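Side-chain contacts in putative phage endolysin (Salmonella enterica subsp. enterica serovar Typhimurium, PDB 4EVX), which probably hydrolyses the (1->4)-beta-linkages between N-acetylmuramic acid and N-acetyl-D-glucosamine in peptidoglycan, as a lysozyme of glycosyl hydrolase family 24: residues L59-D62 with L63-D67; D79-Q82 with R83-I87. One frame throughout, in Å; residues are numbered along the deposited sequence.

Contact 1 (L59-D62 with L63-D67); sequences LLDD and LNSCD
Asn-64 turns its side chain back along helix 52-73 to the carbonyl of Leu-60, one turn earlier. Its ND2 donates to Leu-60 O at 2.9 Å, with an N-H...O angle of 155°. The acceptor lies close to the plane of the Asn-64 amide. The backbone Asn-64 N also donates to Leu-60 O, at 3.0 Å. The two donors come from opposite faces of the carbonyl plane, so one residue holds the oxygen twice. Asn-64 CG stands beside its own backbone N (chi1 -81°), and this points the amide back to the preceding turn. Phe-7 and Arg-6 touch the same side chain.

Ser-65 lies over the next carbonyl. Its OG is 3.0 Å from Asp-61 O, and Ser-65 N donates to that same oxygen. The Asp-61 side chain extends the other way: with chi1 at -179°, OD1 reaches forward along the helix, to 3.6 Å from Ser-65 OG.

Leu-59 and Leu-63 form the apolar side. Their side chains meet at a slant, with Leu-59 CG 4.0 Å from Leu-63 CD1. Leu-63 CG also lies against Leu-59 O, at 3.3 Å. Both leucines pack on Phe-91 of helix 80-94.

Cys-66 N donates to Asp-62 O. The Cys-66 sulfur is bonded to Cys-73 of a second subunit. The Asp-62 carboxylate is satisfied outside the segments; its OD2 is hydrogen-bonded to His-39 ND1.

This is a stretch of about two and a half turns in the middle of an amphipathic alpha-helix. Leu-59 and Leu-63 pack toward helix 80-94, while Asn-64 adds a second donor to a backbone carbonyl that is already bonded. The disulfide at Cys-66 makes the same stretch a covalent link between subunits.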
ATOM      1  N   LEU A  59     -12.232   7.604  16.770  1.00 22.34           N
ATOM      2  CA  LEU A  59     -11.123   6.899  16.120  1.00 22.81           C
ATOM      3  C   LEU A  59     -11.517   5.438  15.909  1.00 23.20           C
ATOM      4  O   LEU A  59     -11.401   4.937  14.798  1.00 23.91           O
ATOM      5  CB  LEU A  59      -9.857   6.982  16.930  1.00 23.57           C
ATOM      6  CG  LEU A  59      -8.684   6.164  16.372  1.00 25.08           C
ATOM      7  CD1 LEU A  59      -8.270   6.639  15.005  1.00 26.38           C
ATOM      8  CD2 LEU A  59      -7.485   6.285  17.251  1.00 27.90           C
ATOM      9  N   LEU A  60     -12.066   4.784  16.934  1.00 22.34           N
ATOM     10  CA  LEU A  60     -12.510   3.391  16.761  1.00 21.40           C
ATOM     11  C   LEU A  60     -13.591   3.317  15.737  1.00 25.31           C
ATOM     12  O   LEU A  60     -13.622   2.358  14.975  1.00 23.42           O
ATOM     13  CB  LEU A  60     -12.991   2.817  18.118  1.00 22.70           C
ATOM     14  CG  LEU A  60     -11.966   2.694  19.184  1.00 29.64           C
ATOM     15  CD1 LEU A  60     -12.552   2.024  20.417  1.00 35.74           C
ATOM     16  CD2 LEU A  60     -10.748   1.865  18.702  1.00 38.02           C
ATOM     17  N   ASP A  61     -14.528   4.292  15.694  1.00 21.35           N
ATOM     18  CA  ASP A  61     -15.604   4.282  14.691  1.00 22.83           C
ATOM     19  C   ASP A  61     -15.014   4.324  13.263  1.00 26.97           C
ATOM     20  O   ASP A  61     -15.364   3.466  12.410  1.00 25.41           O
ATOM     21  CB  ASP A  61     -16.532   5.468  14.993  1.00 23.57           C
ATOM     22  CG  ASP A  61     -17.747   5.648  14.103  1.00 32.95           C
ATOM     23  OD1 ASP A  61     -18.015   4.774  13.302  1.00 32.53           O
ATOM     24  OD2 ASP A  61     -18.362   6.697  14.189  1.00 36.53           O
ATOM     25  N   ASP A  62     -14.060   5.234  13.021  1.00 23.95           N
ATOM     26  CA  ASP A  62     -13.412   5.407  11.734  1.00 23.84           C
ATOM     27  C   ASP A  62     -12.637   4.147  11.363  1.00 26.46           C
ATOM     28  O   ASP A  62     -12.698   3.684  10.218  1.00 25.92           O
ATOM     29  CB  ASP A  62     -12.473   6.590  11.768  1.00 24.23           C
ATOM     30  CG  ASP A  62     -13.207   7.924  11.932  1.00 32.53           C
ATOM     31  OD1 ASP A  62     -14.416   7.963  11.655  1.00 32.25           O
ATOM     32  OD2 ASP A  62     -12.538   8.917  12.208  1.00 33.58           O
ATOM     33  N   LEU A  63     -11.915   3.577  12.312  1.00 22.31           N
ATOM     34  CA  LEU A  63     -11.116   2.354  11.965  1.00 22.62           C
ATOM     35  C   LEU A  63     -12.031   1.165  11.624  1.00 23.93           C
ATOM     36  O   LEU A  63     -11.810   0.435  10.674  1.00 23.25           O
ATOM     37  CB  LEU A  63     -10.186   1.945  13.136  1.00 22.78           C
ATOM     38  CG  LEU A  63      -9.111   2.928  13.470  1.00 26.04           C
ATOM     39  CD1 LEU A  63      -8.369   2.522  14.737  1.00 28.64           C
ATOM     40  CD2 LEU A  63      -8.125   3.143  12.307  1.00 30.38           C
ATOM     41  N   ASN A  64     -13.087   0.981  12.388  1.00 21.40           N
ATOM     42  CA  ASN A  64     -13.986  -0.140  12.160  1.00 22.36           C
ATOM     43  C   ASN A  64     -14.807   0.076  10.885  1.00 24.97           C
ATOM     44  O   ASN A  64     -15.115  -0.911  10.198  1.00 23.95           O
ATOM     45  CB  ASN A  64     -14.847  -0.342  13.399  1.00 28.60           C
ATOM     46  CG  ASN A  64     -14.080  -1.117  14.471  1.00 51.59           C
ATOM     47  OD1 ASN A  64     -13.892  -2.331  14.339  1.00 45.16           O
ATOM     48  ND2 ASN A  64     -13.447  -0.457  15.437  1.00 37.76           N
ATOM     49  N   SER A  65     -15.158   1.304  10.538  1.00 25.39           N
ATOM     50  CA  SER A  65     -15.870   1.551   9.277  1.00 26.03           C
ATOM     51  C   SER A  65     -14.995   1.173   8.125  1.00 27.00           C
ATOM     52  O   SER A  65     -15.397   0.459   7.226  1.00 25.95           O
ATOM     53  CB  SER A  65     -16.312   3.014   9.155  1.00 31.10           C
ATOM     54  OG  SER A  65     -17.321   3.261  10.113  1.00 34.40           O
ATOM     55  N   CYS A  66     -13.739   1.561   8.161  1.00 22.60           N
ATOM     56  CA  CYS A  66     -12.854   1.209   7.090  0.59 23.80           C
ATOM     57  C   CYS A  66     -12.621  -0.307   7.060  1.00 24.06           C
ATOM     58  O   CYS A  66     -12.550  -0.913   5.990  1.00 25.74           O
ATOM     59  CB  CYS A  66     -11.556   1.993   7.210  0.59 25.14           C
ATOM     60  SG  CYS A  66     -11.805   3.771   7.003  0.59 29.93           S
ATOM     61  N   ASP A  67     -12.556  -0.948   8.221  1.00 21.53           N
ATOM     62  CA  ASP A  67     -12.443  -2.415   8.231  1.00 21.80           C
ATOM     63  C   ASP A  67     -13.615  -3.114   7.570  1.00 21.75           C
ATOM     64  O   ASP A  67     -13.451  -4.107   6.863  1.00 23.68           O
ATOM     65  CB  ASP A  67     -12.334  -2.893   9.681  1.00 23.43           C
ATOM     66  CG  ASP A  67     -11.953  -4.370   9.783  1.00 33.11           C
ATOM     67  OD1 ASP A  67     -12.681  -5.115  10.443  1.00 40.19           O
ATOM     68  OD2 ASP A  67     -11.107  -4.800   9.010  1.00 35.95           O
TER

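Contact 2 (D79-Q82 with R83-I87)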
ATOM      1  N   ASP A  79      -5.944 -12.271   6.742  1.00 32.42           N
ATOM      2  CA  ASP A  79      -4.782 -12.023   7.608  1.00 29.89           C
ATOM      3  C   ASP A  79      -5.009 -10.694   8.314  1.00 30.92           C
ATOM      4  O   ASP A  79      -4.984  -9.666   7.651  1.00 28.29           O
ATOM      5  CB  ASP A  79      -3.491 -12.050   6.759  1.00 30.74           C
ATOM      6  CG  ASP A  79      -2.185 -11.715   7.448  1.00 39.34           C
ATOM      7  OD1 ASP A  79      -2.222 -11.065   8.481  1.00 39.86           O
ATOM      8  OD2 ASP A  79      -1.101 -12.141   6.938  1.00 43.87           O
ATOM      9  N   ARG A  80      -5.277 -10.710   9.638  1.00 27.63           N
ATOM     10  CA  ARG A  80      -5.582  -9.489  10.368  1.00 25.25           C
ATOM     11  C   ARG A  80      -4.428  -8.506  10.371  1.00 23.50           C
ATOM     12  O   ARG A  80      -4.656  -7.304  10.500  1.00 24.98           O
ATOM     13  CB  ARG A  80      -6.052  -9.770  11.803  1.00 31.93           C
ATOM     14  CG  ARG A  80      -7.429 -10.444  11.781  1.00 42.73           C
ATOM     15  CD  ARG A  80      -7.931 -10.759  13.166  1.00 44.79           C
ATOM     16  NE  ARG A  80      -8.052  -9.546  13.976  1.00 48.23           N
ATOM     17  CZ  ARG A  80      -8.107  -9.504  15.306  1.00 67.89           C
ATOM     18  NH1 ARG A  80      -8.071 -10.626  16.021  1.00 63.40           N
ATOM     19  NH2 ARG A  80      -8.167  -8.336  15.936  1.00 51.10           N
ATOM     20  N   PHE A  81      -3.200  -8.987  10.257  1.00 23.28           N
ATOM     21  CA  PHE A  81      -2.057  -8.080  10.177  1.00 22.36           C
ATOM     22  C   PHE A  81      -2.131  -7.236   8.917  1.00 22.46           C
ATOM     23  O   PHE A  81      -1.944  -6.000   8.959  1.00 23.57           O
ATOM     24  CB  PHE A  81      -0.754  -8.895  10.220  1.00 23.34           C
ATOM     25  CG  PHE A  81       0.581  -8.157  10.250  1.00 23.44           C
ATOM     26  CD1 PHE A  81       0.673  -6.828  10.678  1.00 24.87           C
ATOM     27  CD2 PHE A  81       1.758  -8.835  10.008  1.00 25.14           C
ATOM     28  CE1 PHE A  81       1.907  -6.173  10.694  1.00 24.91           C
ATOM     29  CE2 PHE A  81       2.984  -8.199  10.086  1.00 27.33           C
ATOM     30  CZ  PHE A  81       3.054  -6.869  10.445  1.00 24.55           C
ATOM     31  N   GLN A  82      -2.362  -7.904   7.803  1.00 25.00           N
ATOM     32  CA  GLN A  82      -2.491  -7.182   6.526  1.00 24.01           C
ATOM     33  C   GLN A  82      -3.731  -6.252   6.543  1.00 24.08           C
ATOM     34  O   GLN A  82      -3.636  -5.145   6.022  1.00 24.21           O
ATOM     35  CB  GLN A  82      -2.577  -8.145   5.387  1.00 25.04           C
ATOM     36  CG  GLN A  82      -1.261  -8.908   5.106  1.00 31.28           C
ATOM     37  CD  GLN A  82      -1.396  -9.995   4.078  1.00 39.94           C
ATOM     38  OE1 GLN A  82      -2.466 -10.248   3.504  1.00 41.57           O
ATOM     39  NE2 GLN A  82      -0.388 -10.825   3.974  1.00 40.40           N
ATOM     40  N   ARG A  83      -4.872  -6.632   7.161  1.00 21.54           N
ATOM     41  CA  ARG A  83      -5.991  -5.714   7.290  1.00 21.46           C
ATOM     42  C   ARG A  83      -5.580  -4.462   8.092  1.00 23.93           C
ATOM     43  O   ARG A  83      -5.829  -3.322   7.695  1.00 25.28           O
ATOM     44  CB  ARG A  83      -7.190  -6.395   7.984  1.00 24.95           C
ATOM     45  CG  ARG A  83      -7.783  -7.558   7.194  1.00 36.47           C
ATOM     46  CD  ARG A  83      -8.796  -8.293   8.076  1.00 39.60           C
ATOM     47  NE  ARG A  83     -10.095  -7.650   8.015  1.00 41.16           N
ATOM     48  CZ  ARG A  83     -10.957  -7.808   7.019  1.00 67.67           C
ATOM     49  NH1 ARG A  83     -12.106  -7.166   7.029  1.00 52.40           N
ATOM     50  NH2 ARG A  83     -10.669  -8.606   5.993  1.00 64.26           N
ATOM     51  N   GLU A  84      -4.916  -4.659   9.227  1.00 20.68           N
ATOM     52  CA  GLU A  84      -4.526  -3.539  10.067  1.00 19.40           C
ATOM     53  C   GLU A  84      -3.497  -2.651   9.346  1.00 21.78           C
ATOM     54  O   GLU A  84      -3.563  -1.397   9.478  1.00 21.82           O
ATOM     55  CB  GLU A  84      -4.023  -3.997  11.424  1.00 20.04           C
ATOM     56  CG  GLU A  84      -5.136  -4.506  12.289  1.00 21.89           C
ATOM     57  CD  GLU A  84      -4.872  -4.625  13.773  1.00 25.57           C
ATOM     58  OE1 GLU A  84      -3.717  -4.407  14.203  1.00 24.60           O
ATOM     59  OE2 GLU A  84      -5.847  -4.930  14.512  1.00 24.30           O
ATOM     60  N   THR A  85      -2.543  -3.235   8.654  1.00 19.92           N
ATOM     61  CA  THR A  85      -1.560  -2.393   7.962  1.00 20.11           C
ATOM     62  C   THR A  85      -2.176  -1.600   6.819  1.00 22.08           C
ATOM     63  O   THR A  85      -1.824  -0.419   6.605  1.00 22.12           O
ATOM     64  CB  THR A  85      -0.377  -3.181   7.456  1.00 21.42           C
ATOM     65  OG1 THR A  85      -0.734  -4.143   6.471  1.00 24.80           O
ATOM     66  CG2 THR A  85       0.459  -3.785   8.606  1.00 25.62           C
ATOM     67  N   LEU A  86      -3.106  -2.186   6.129  1.00 20.78           N
ATOM     68  CA  LEU A  86      -3.808  -1.476   5.055  1.00 20.99           C
ATOM     69  C   LEU A  86      -4.630  -0.337   5.634  1.00 24.48           C
ATOM     70  O   LEU A  86      -4.602   0.778   5.122  1.00 23.01           O
ATOM     71  CB  LEU A  86      -4.707  -2.373   4.215  1.00 21.84           C
ATOM     72  CG  LEU A  86      -4.028  -3.249   3.200  1.00 29.68           C
ATOM     73  CD1 LEU A  86      -4.998  -4.268   2.690  1.00 32.17           C
ATOM     74  CD2 LEU A  86      -3.512  -2.390   2.028  1.00 29.95           C
ATOM     75  N   ILE A  87      -5.313  -0.573   6.703  1.00 22.91           N
ATOM     76  CA  ILE A  87      -6.058   0.469   7.382  1.00 21.93           C
ATOM     77  C   ILE A  87      -5.124   1.589   7.878  1.00 23.43           C
ATOM     78  O   ILE A  87      -5.448   2.767   7.686  1.00 23.68           O
ATOM     79  CB  ILE A  87      -6.889  -0.141   8.507  1.00 23.31           C
ATOM     80  CG1 ILE A  87      -7.968  -1.032   7.855  1.00 26.37           C
ATOM     81  CG2 ILE A  87      -7.505   0.953   9.385  1.00 23.21           C
ATOM     82  CD1 ILE A  87      -8.698  -1.785   8.776  1.00 33.29           C
TER
HETATM   83  O   HOH W   1      -7.889  -6.314  13.708  1.00 34.78           O
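Asp-79 O accepts from Arg-83 N where Asp-79 forms the N-cap of helix 80-94. The cap itself is made by the side chain. Asp-79 OD1 accepts from Gln-82 N at 3.2 Å, reached from above the carboxylate plane. A weak second bond comes from Phe-81 N. The negative charge of the carboxylate probably suits the positive end of the helix dipole.

The other backbone bonds are regular. Glu-84 N donates to Arg-80 O, Thr-85 N to Phe-81 O and Leu-86 N to Gln-82 O. Thr-85 OG1 also sits 3.1 Å from Gln-82 O. A chi1 of 64° tucks this hydroxyl back against the helix backbone.

Apolar contact joins Phe-81 and Thr-85. The methyl CG2 of Thr-85 lies 3.5 Å from Phe-81 CE1 and comes obliquely to the CE1-CD1 side of the ring. Phe-81 CG is anti to its backbone N (chi1 -176°), which carries the ring along the helix toward this methyl.

Other subunits cover much of this helix start. On a third subunit, Arg-97 forms a salt bridge with Asp-79 OD2, Ser-92 bonds to Thr-85 OG1 and Gln-82 NE2, and Trp-18 bonds to Glu-84 OE1 and lies against the Phe-81 ring. Leu-86 packs on Met-90 of the second subunit, which Gln-82 also touches, while Ser-8 of the same chain bonds to Glu-84 OE1.

Charged groups complete the contact. Arg-83 runs its CG past Asp-79 O at 3.5 Å, then bends toward helix 52-73. Arg-80 NH2 and Glu-84 OE2 are 4.4 Å apart, beyond a salt bridge. One water joins them: it accepts from Arg-80 NH2 at 3.0 Å and donates to Glu-84 OE2 at 2.6 Å.

How the contacts relate
Contacts 1 and 2 sit on successive helices, 52-73 and 80-94, with centres about 13 Å apart. Contact 1 lies nearer the middle of the chain, yet its residues are only partly buried. Contact 2 is farther out but more buried, partly because other subunits cover much of it. The two meet directly. Asp-67 OD2 and Arg-83 NE form a salt bridge of 3.2 Å, and Leu-63 CD2 packs on Ile-87 CG2 at 3.7 Å. Their chemistry differs with position. Contact 1 is mid-helix and reaches another subunit through a disulfide. Contact 2 opens its helix and meets other subunits through hydrogen bonds, a salt bridge and packing.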